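Local coordinates for protein diaminopropionate ammonia-lyase (PDB 4D9N) that catalyses the pyridoxal 5'-phosphate-dependent alpha,beta-elimination of both the L and D isomers of 2,3-diaminopropionate to pyruvate and ammonia, at residues 64-69 against 373-378; 117-122 against 140-145; 231-236 against 289-294; 284-289 against 336-341. All coordinates share one frame; numbering follows the deposited sequence.

Interaction 1 of 4, residues 64-69 against 373-378; sequences VKDESK and VISTEG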
# COMPACT_ATOMS: atom_id res chain seq x y z
N VAL A 64 13.38 9.49 -4.20
CA VAL A 64 13.16 8.37 -5.11
C VAL A 64 12.83 8.84 -6.53
O VAL A 64 11.82 9.52 -6.75
CB VAL A 64 12.07 7.41 -4.59
CG1 VAL A 64 11.92 6.21 -5.51
CG2 VAL A 64 12.40 6.93 -3.18
N LYS A 65 13.69 8.47 -7.47
CA LYS A 65 13.48 8.74 -8.89
C LYS A 65 12.51 7.70 -9.43
O LYS A 65 12.85 6.52 -9.55
CB LYS A 65 14.82 8.68 -9.64
CG LYS A 65 14.78 9.15 -11.08
CD LYS A 65 14.42 10.63 -11.18
CE LYS A 65 14.66 11.17 -12.58
NZ LYS A 65 13.89 12.41 -12.80
N ASP A 66 11.30 8.15 -9.76
CA ASP A 66 10.21 7.25 -10.15
C ASP A 66 10.17 7.02 -11.66
O ASP A 66 9.47 7.71 -12.40
CB ASP A 66 8.86 7.80 -9.66
CG ASP A 66 7.71 6.80 -9.83
OD1 ASP A 66 7.96 5.64 -10.23
OD2 ASP A 66 6.56 7.18 -9.54
N GLU A 67 10.92 6.02 -12.11
CA GLU A 67 11.04 5.73 -13.54
C GLU A 67 9.85 4.97 -14.12
O GLU A 67 9.88 4.56 -15.29
CB GLU A 67 12.36 5.02 -13.83
CG GLU A 67 13.56 5.95 -13.78
CD GLU A 67 13.50 7.05 -14.83
OE1 GLU A 67 13.30 6.73 -16.03
OE2 GLU A 67 13.65 8.23 -14.46
N SER A 68 8.81 4.79 -13.31
CA SER A 68 7.56 4.21 -13.81
C SER A 68 6.81 5.23 -14.66
O SER A 68 5.90 4.87 -15.40
CB SER A 68 6.69 3.72 -12.65
OG SER A 68 6.09 4.80 -11.97
N LYS A 69 7.20 6.50 -14.54
CA LYS A 69 6.57 7.58 -15.30
C LYS A 69 7.29 7.88 -16.62
O LYS A 69 6.91 8.82 -17.32
CB LYS A 69 6.49 8.85 -14.44
CG LYS A 69 5.81 8.67 -13.08
CD LYS A 69 4.34 8.34 -13.21
CE LYS A 69 3.67 8.26 -11.85
NZ LYS A 69 2.28 7.73 -11.97
N VAL A 373 17.57 7.30 -4.28
CA VAL A 373 17.07 5.96 -4.57
C VAL A 373 16.44 5.98 -5.97
O VAL A 373 15.76 6.93 -6.34
CB VAL A 373 16.04 5.51 -3.51
CG1 VAL A 373 15.37 4.20 -3.90
CG2 VAL A 373 16.70 5.38 -2.14
N ILE A 374 16.70 4.93 -6.75
CA ILE A 374 16.12 4.84 -8.09
C ILE A 374 15.08 3.73 -8.15
O ILE A 374 15.39 2.55 -7.99
CB ILE A 374 17.20 4.60 -9.18
CG1 ILE A 374 18.43 5.51 -8.98
CG2 ILE A 374 16.60 4.75 -10.57
CD1 ILE A 374 18.20 6.99 -9.26
N SER A 375 13.82 4.12 -8.38
CA SER A 375 12.78 3.15 -8.65
C SER A 375 12.77 2.89 -10.16
O SER A 375 12.20 3.67 -10.93
CB SER A 375 11.42 3.63 -8.16
OG SER A 375 10.46 2.61 -8.33
N THR A 376 13.41 1.79 -10.55
CA THR A 376 13.70 1.51 -11.96
C THR A 376 12.49 1.10 -12.80
O THR A 376 12.47 1.33 -14.01
CB THR A 376 14.84 0.48 -12.11
OG1 THR A 376 14.61 -0.62 -11.23
CG2 THR A 376 16.18 1.12 -11.79
N GLU A 377 11.49 0.50 -12.16
CA GLU A 377 10.28 0.06 -12.84
C GLU A 377 9.06 0.16 -11.93
O GLU A 377 9.18 0.15 -10.70
CB GLU A 377 10.42 -1.38 -13.33
CG GLU A 377 10.41 -2.41 -12.20
CD GLU A 377 10.27 -3.84 -12.68
OE1 GLU A 377 10.14 -4.08 -13.90
OE2 GLU A 377 10.28 -4.74 -11.81
N GLY A 378 7.89 0.24 -12.56
CA GLY A 378 6.62 0.16 -11.86
C GLY A 378 6.07 -1.26 -11.92
O GLY A 378 6.83 -2.22 -12.01
O HOH W 1 8.58 2.99 -9.89
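Val64, Lys65 and Asp66 run parallel to Val373, Ile374 and Ser375, and three backbone bonds join the two strands. Lys65 N donates to Val373 O (2.8 Å) and Lys65 O accepts from Ser375 N (2.8 Å), so Lys65 uses both its polar backbone atoms on this neighbour. Past the regular pairing, Glu67 N still reaches Ser375 O at 2.9 Å. The two valines lie side by side on one face, with Val64 CG2 3.9 Å from Val373 CB. The other branch, CG1, stands anti to the backbone N (chi1 -177°), which carries it forward along the strand to Ser375 CB, 3.7 Å away. Cut back to an alanine, Val64 would probably open a gap beside Val373 and Ser375 CB, losing the apolar cover between the strands on that face. Where the chains turn, Ser68 CB packs 3.6 Å from Gly378 CA, and any beta carbon on Gly378 would collide with it.

In the second shell, Ser68 OG donates to Asp66 OD1 (2.7 Å) from above the carboxylate plane. The same oxygen takes a proton from a water that also meets Ser375 OG, itself hydrogen-bonded to Ser336. On the opposite face, Lys65 NZ leaves the contact for Thr45 O and a salt bridge to Glu212. Leu344 and Leu347 of helix 338-351 cover Val373. These are neighbouring strands of the large mixed sheet in a fold-type II pyridoxal phosphate enzyme of the tryptophan synthase beta family, whose strand ends lead into the active site.

Interaction 2 of 4, residues 117-122 against 140-145; sequences TTTDGN and IYMPKG. With DSN (D-serine), chain C.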
# COMPACT_ATOMS: atom_id res chain seq x y z
N THR A 117 17.07 -8.89 -29.76
CA THR A 117 17.50 -8.84 -28.37
C THR A 117 16.79 -9.85 -27.46
O THR A 117 15.68 -10.29 -27.76
CB THR A 117 17.41 -7.41 -27.78
OG1 THR A 117 18.39 -7.26 -26.74
CG2 THR A 117 16.02 -7.11 -27.23
N THR A 118 17.47 -10.21 -26.38
CA THR A 118 16.94 -11.09 -25.35
C THR A 118 16.65 -10.25 -24.11
O THR A 118 17.48 -9.45 -23.69
CB THR A 118 17.93 -12.21 -24.98
OG1 THR A 118 18.26 -12.96 -26.16
CG2 THR A 118 17.34 -13.16 -23.95
N THR A 119 15.46 -10.43 -23.54
CA THR A 119 15.06 -9.70 -22.35
C THR A 119 14.22 -10.57 -21.41
O THR A 119 13.62 -11.56 -21.84
CB THR A 119 14.26 -8.43 -22.70
OG1 THR A 119 14.21 -7.56 -21.56
CG2 THR A 119 12.83 -8.76 -23.14
N ASP A 120 14.20 -10.19 -20.14
CA ASP A 120 13.25 -10.75 -19.19
C ASP A 120 12.16 -9.72 -18.89
O ASP A 120 11.34 -9.93 -17.98
CB ASP A 120 13.95 -11.25 -17.92
CG ASP A 120 14.80 -10.18 -17.25
OD1 ASP A 120 15.75 -10.55 -16.51
OD2 ASP A 120 14.53 -8.98 -17.44
N GLY A 121 12.15 -8.63 -19.65
CA GLY A 121 11.13 -7.60 -19.49
C GLY A 121 11.35 -6.24 -20.14
O GLY A 121 10.94 -6.02 -21.28
N ASN A 122 12.01 -5.34 -19.41
CA ASN A 122 12.06 -3.92 -19.77
C ASN A 122 12.92 -3.56 -20.98
O ASN A 122 12.50 -2.76 -21.82
CB ASN A 122 12.47 -3.08 -18.56
CG ASN A 122 11.50 -3.22 -17.39
OD1 ASN A 122 10.28 -3.31 -17.58
ND2 ASN A 122 12.03 -3.23 -16.18
N ILE A 140 12.25 -10.09 -30.42
CA ILE A 140 12.56 -10.15 -28.99
C ILE A 140 12.38 -11.56 -28.45
O ILE A 140 11.30 -12.14 -28.53
CB ILE A 140 11.68 -9.16 -28.18
CG1 ILE A 140 11.57 -7.79 -28.87
CG2 ILE A 140 12.17 -9.05 -26.74
CD1 ILE A 140 12.87 -7.02 -29.03
N TYR A 141 13.46 -12.11 -27.89
CA TYR A 141 13.42 -13.44 -27.28
C TYR A 141 13.33 -13.32 -25.77
O TYR A 141 13.91 -12.42 -25.17
CB TYR A 141 14.67 -14.24 -27.65
CG TYR A 141 14.77 -14.62 -29.11
CD1 TYR A 141 15.35 -13.76 -30.05
CD2 TYR A 141 14.31 -15.87 -29.56
CE1 TYR A 141 15.46 -14.12 -31.38
CE2 TYR A 141 14.42 -16.23 -30.89
CZ TYR A 141 14.99 -15.36 -31.80
OH TYR A 141 15.10 -15.72 -33.12
N MET A 142 12.59 -14.25 -25.16
CA MET A 142 12.42 -14.29 -23.71
C MET A 142 12.60 -15.71 -23.18
O MET A 142 12.17 -16.67 -23.83
CB MET A 142 11.05 -13.72 -23.31
CG MET A 142 10.83 -12.27 -23.72
SD MET A 142 9.37 -11.50 -22.98
CE MET A 142 9.94 -11.20 -21.31
N PRO A 143 13.26 -15.86 -22.01
CA PRO A 143 13.48 -17.18 -21.41
C PRO A 143 12.21 -17.80 -20.81
O PRO A 143 11.21 -17.11 -20.62
CB PRO A 143 14.50 -16.89 -20.30
CG PRO A 143 14.32 -15.45 -19.97
CD PRO A 143 13.95 -14.79 -21.27
N LYS A 144 12.29 -19.10 -20.51
CA LYS A 144 11.19 -19.85 -19.91
C LYS A 144 10.76 -19.24 -18.58
O LYS A 144 11.59 -18.83 -17.77
CB LYS A 144 11.59 -21.31 -19.70
N GLY A 145 9.44 -19.18 -18.37
CA GLY A 145 8.88 -18.64 -17.13
C GLY A 145 8.65 -17.14 -17.16
O GLY A 145 8.29 -16.55 -16.14
N DSN C . 18.60 -6.05 -18.22
CA DSN C . 17.58 -7.11 -17.99
C DSN C . 16.40 -6.90 -18.92
O DSN C . 16.21 -7.59 -19.92
OXT DSN C . 15.59 -6.00 -18.72
CB DSN C . 18.25 -8.47 -18.18
OG DSN C . 18.32 -9.16 -16.92
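The beta-alpha-beta unit formed by strand 114-118, helix 122-133 and strand 137-142 closes where Thr117 and Thr118 pair in parallel with Ile140 and Tyr141. Tyr141 N donates to Thr117 O at 2.9 Å, and Thr119 N returns a bond to Tyr141 O at 3.0 Å. On one face the methyl Thr117 CG2 lies alongside Ile140 CD1, 3.6 Å apart, while Thr119 CG2 crosses to Ile140 CG2 at 3.7 Å.

Beyond the strand, Thr119 begins an ST turn in which its OG1 accepts from Gly121 N, the N-cap residue of helix 122-133. Because OG1 is anti to the backbone N (chi1 -164°), the threonine turns its hydroxyl to the active site and its methyl to Ile140 and Met142. That hydroxyl donates to the carboxylate atom O of the bound D-serine at 2.6 Å. Asp120, the inferred proton acceptor for L-diaminopropionate, receives the ligand's OG on OD1 at 3.0 Å. The loop bearing it is backed by Met142, whose bent end brings CE to 3.6 Å from Asp120 C. Pro143 CD fits against Thr119 O at 3.3 Å.

Interaction 3 of 4, residues 231-236 against 289-294; sequences AGVGAM and LACGEP. With DSN (D-serine), chain C.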
# COMPACT_ATOMS: atom_id res chain seq x y z
N ALA A 231 21.68 -3.38 -9.36
CA ALA A 231 22.50 -3.78 -10.50
C ALA A 231 22.28 -5.23 -10.95
O ALA A 231 22.45 -6.17 -10.17
CB ALA A 231 23.97 -3.52 -10.22
N GLY A 232 21.90 -5.38 -12.21
CA GLY A 232 21.81 -6.68 -12.86
C GLY A 232 23.16 -7.03 -13.44
O GLY A 232 23.94 -7.74 -12.80
N VAL A 233 23.45 -6.53 -14.64
CA VAL A 233 24.79 -6.65 -15.23
C VAL A 233 25.68 -5.46 -14.84
O VAL A 233 26.90 -5.57 -14.85
CB VAL A 233 24.78 -6.82 -16.77
CG1 VAL A 233 24.10 -8.13 -17.17
CG2 VAL A 233 24.13 -5.63 -17.47
N GLY A 234 25.04 -4.34 -14.51
CA GLY A 234 25.75 -3.13 -14.08
C GLY A 234 25.75 -2.01 -15.10
O GLY A 234 26.51 -1.05 -14.97
N ALA A 235 24.89 -2.13 -16.11
CA ALA A 235 24.79 -1.11 -17.16
C ALA A 235 24.20 0.20 -16.64
O ALA A 235 24.76 1.27 -16.88
CB ALA A 235 23.97 -1.64 -18.34
N MET A 236 23.09 0.11 -15.92
CA MET A 236 22.45 1.29 -15.33
C MET A 236 23.31 1.90 -14.22
O MET A 236 23.55 3.10 -14.22
CB MET A 236 21.04 0.97 -14.82
CG MET A 236 20.32 2.13 -14.15
SD MET A 236 20.62 2.22 -12.37
CE MET A 236 19.81 3.76 -11.96
N LEU A 289 17.06 -8.05 -12.77
CA LEU A 289 18.36 -8.07 -12.10
C LEU A 289 19.15 -9.36 -12.31
O LEU A 289 20.11 -9.63 -11.59
CB LEU A 289 18.21 -7.75 -10.61
CG LEU A 289 17.76 -6.34 -10.21
CD1 LEU A 289 17.64 -6.24 -8.70
CD2 LEU A 289 18.70 -5.26 -10.75
N ALA A 290 18.74 -10.14 -13.31
CA ALA A 290 19.50 -11.32 -13.73
C ALA A 290 20.83 -10.88 -14.33
O ALA A 290 20.91 -9.82 -14.97
CB ALA A 290 18.70 -12.14 -14.73
N CYS A 291 21.87 -11.68 -14.12
CA CYS A 291 23.21 -11.32 -14.57
C CYS A 291 23.87 -12.39 -15.44
O CYS A 291 23.83 -12.31 -16.67
CB CYS A 291 24.10 -10.97 -13.36
SG CYS A 291 25.73 -10.35 -13.83
N GLY A 292 24.48 -13.39 -14.80
CA GLY A 292 25.27 -14.39 -15.51
C GLY A 292 26.74 -14.00 -15.50
O GLY A 292 27.59 -14.77 -15.05
N GLU A 293 27.03 -12.80 -16.00
CA GLU A 293 28.38 -12.23 -15.98
C GLU A 293 28.31 -10.70 -16.08
O GLU A 293 27.54 -10.18 -16.89
CB GLU A 293 29.24 -12.82 -17.11
CG GLU A 293 30.61 -13.29 -16.65
CD GLU A 293 31.46 -13.87 -17.76
OE1 GLU A 293 31.88 -15.04 -17.63
OE2 GLU A 293 31.72 -13.16 -18.75
N PRO A 294 29.11 -9.99 -15.26
CA PRO A 294 29.03 -8.52 -15.18
C PRO A 294 29.35 -7.82 -16.50
O PRO A 294 30.11 -8.34 -17.32
CB PRO A 294 30.10 -8.16 -14.13
CG PRO A 294 30.34 -9.42 -13.37
CD PRO A 294 30.14 -10.53 -14.35
N DSN C . 18.60 -6.05 -18.22
CA DSN C . 17.58 -7.11 -17.99
C DSN C . 16.40 -6.90 -18.92
O DSN C . 16.21 -7.59 -19.92
OXT DSN C . 15.59 -6.00 -18.72
CB DSN C . 18.25 -8.47 -18.18
OG DSN C . 18.32 -9.16 -16.92
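Gly232 and Val233 meet Leu289 and Cys291 in a loop-to-loop contact made by close packing, with no hydrogen bond crossing between the segments. The first loop joins strand 226-230 to helix 235-248 and is the glycine-rich phosphate-binding loop of this pyridoxal phosphate fold. Its backbone N-H groups at Gly232, Gly234 and Met236 all donate to the phosphate of the modified lysine at position 77, and the start of the helix probably adds some positive character there. The second segment is an irregular chain running up to helix 296-305.

Packing takes the form of side chains laid on bare peptide. Leu289 carries its CG anti to the carbonyl carbon (chi1 -67°), and the branch CD2 settles at the Ala231-Gly232 peptide, 3.5 Å from Gly232 N and 3.6 Å from Ala231 C. Glycine suits that place: a beta carbon on Gly232 would lie only 3.3 Å from Leu289 CA. Further along, Val233 O faces Pro294 CA at 3.7 Å, and Val233 CG1 points to the backbone oxygen of Glu293 at 4.0 Å.

Between these two ends the chain bows toward the active site, where Ala290 O lies 3.3 Å from OG of the bound D-serine and the methyl of Ala290 is near Asp120. Cys291 forms a disulfide with Cys265, which ties this segment to helix 265-272 behind the loop. Its sulfur stands anti to the backbone N (chi1 -174°), and both Cys291 CB and Cys291 SG rest against Gly232 O, each at 3.3 Å.

Interaction 4 of 4, residues 284-289 against 336-341; sequences TIMAGL and SGESGA. With DSN (D-serine), chain C.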
# COMPACT_ATOMS: atom_id res chain seq x y z
N THR A 284 14.25 -17.60 -12.26
CA THR A 284 14.90 -17.93 -11.00
C THR A 284 14.98 -16.73 -10.06
O THR A 284 14.54 -16.80 -8.91
CB THR A 284 16.31 -18.51 -11.22
N ILE A 285 15.54 -15.63 -10.56
CA ILE A 285 15.69 -14.39 -9.79
C ILE A 285 14.61 -13.37 -10.15
O ILE A 285 13.72 -13.65 -10.96
CB ILE A 285 17.09 -13.76 -10.00
N MET A 286 14.68 -12.18 -9.53
CA MET A 286 13.73 -11.10 -9.81
C MET A 286 13.95 -10.49 -11.19
O MET A 286 15.07 -10.09 -11.54
CB MET A 286 13.78 -10.03 -8.72
CG MET A 286 15.16 -9.44 -8.44
SD MET A 286 15.24 -8.49 -6.91
CE MET A 286 15.18 -9.79 -5.68
N ALA A 287 12.88 -10.42 -11.98
CA ALA A 287 12.93 -9.95 -13.36
C ALA A 287 13.58 -8.57 -13.47
O ALA A 287 13.07 -7.59 -12.93
CB ALA A 287 11.54 -9.94 -13.98
N GLY A 288 14.71 -8.52 -14.18
CA GLY A 288 15.43 -7.27 -14.39
C GLY A 288 16.84 -7.27 -13.83
O GLY A 288 17.72 -6.59 -14.36
N LEU A 289 17.06 -8.05 -12.77
CA LEU A 289 18.36 -8.07 -12.10
C LEU A 289 19.15 -9.36 -12.31
O LEU A 289 20.11 -9.63 -11.59
CB LEU A 289 18.21 -7.75 -10.61
CG LEU A 289 17.76 -6.34 -10.21
CD1 LEU A 289 17.64 -6.24 -8.70
CD2 LEU A 289 18.70 -5.26 -10.75
N SER A 336 6.10 0.54 -7.52
CA SER A 336 7.44 0.03 -7.81
C SER A 336 7.48 -1.49 -7.89
O SER A 336 7.08 -2.19 -6.95
CB SER A 336 8.43 0.54 -6.76
OG SER A 336 9.76 0.20 -7.10
N GLY A 337 7.99 -1.99 -9.02
CA GLY A 337 8.16 -3.43 -9.25
C GLY A 337 9.29 -4.04 -8.45
O GLY A 337 10.04 -3.32 -7.77
N GLU A 338 9.43 -5.36 -8.54
CA GLU A 338 10.36 -6.12 -7.69
C GLU A 338 11.80 -5.62 -7.78
O GLU A 338 12.44 -5.36 -6.75
CB GLU A 338 10.29 -7.63 -7.96
CG GLU A 338 10.88 -8.47 -6.83
CD GLU A 338 10.78 -9.97 -7.06
OE1 GLU A 338 10.24 -10.40 -8.11
OE2 GLU A 338 11.24 -10.73 -6.18
N SER A 339 12.30 -5.47 -9.00
CA SER A 339 13.66 -4.98 -9.23
C SER A 339 13.79 -3.47 -8.98
O SER A 339 14.89 -2.97 -8.73
CB SER A 339 14.13 -5.33 -10.64
OG SER A 339 14.41 -6.71 -10.76
N GLY A 340 12.66 -2.76 -9.06
CA GLY A 340 12.65 -1.31 -8.89
C GLY A 340 12.66 -0.85 -7.44
O GLY A 340 12.93 0.32 -7.17
N ALA A 341 12.37 -1.76 -6.52
CA ALA A 341 12.15 -1.39 -5.12
C ALA A 341 13.24 -1.90 -4.19
O ALA A 341 13.30 -1.49 -3.02
CB ALA A 341 10.79 -1.89 -4.66
N DSN C . 18.60 -6.05 -18.22
CA DSN C . 17.58 -7.11 -17.99
C DSN C . 16.40 -6.90 -18.92
O DSN C . 16.21 -7.59 -19.92
OXT DSN C . 15.59 -6.00 -18.72
CB DSN C . 18.25 -8.47 -18.18
OG DSN C . 18.32 -9.16 -16.92
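Met286 and Glu338 cross at about a right angle, the methionine coming down on the flat end of the glutamate. Met286 CB sits squarely over the face of the carboxylate, 3.4 Å from Glu338 CD and 3.6 Å from Glu338 OE1. The glutamate reaches this place fully stretched, with CG anti to the backbone N (chi1 -162°), while the methionine chain turns back at its end and brings CE within 4.1 Å of Glu338 OE2. With an alanine here instead of Glu338, Met286 would probably lose the flat group beneath its CB and be left freer to shift.

Ser339 comes in from the next position of helix 338-351 and is the polar link between the segments. Its OG donates to Ala287 O at 2.7 Å, approaching from above the carbonyl plane, 60° out of it. Meanwhile Leu289 CG presses on the same hydroxyl oxygen at 3.4 Å, so a single serine meets both a carbonyl and an aliphatic branch. The carbonyl it holds belongs to a type II turn from Met286 to Leu289, closed by Leu289 N donating to Met286 O at 3.1 Å. Gly288 takes the third position of that turn with a positive phi of 119°, which favours glycine, and its N makes a weak hydrogen bond to Asp120 OD1.

Behind the serine, its own carbonyl accepts from Gln230 NE2. One side-chain hydroxyl thus fixes the middle of a turn that lines the D-serine site, while the carboxylate serves this contact through its flat face, set against an aliphatic carbon.

All four contacts are buried, but their chemistry follows their place in the fold. Interactions 1 and 2 each pair parallel strands by backbone hydrogen bonds, one in the large mixed sheet and one in the four-stranded sheet. Interaction 3 joins two loops and interaction 4 a loop to the start of helix 338-351; they share Leu289 and rely on close packing, with a single serine hydroxyl bonding across interaction 4 and none across interaction 3. Ser375 and Ser336 connect interaction 1 to 4, and Glu377 probably bonds Asn122 of interaction 2. Interactions 2, 3 and 4 converge on the bound D-serine, where Asp120 touches Ala290 and Gly288; interaction 1 does not touch the ligand, though the side chain of Glu377 comes to about 8 Å from it.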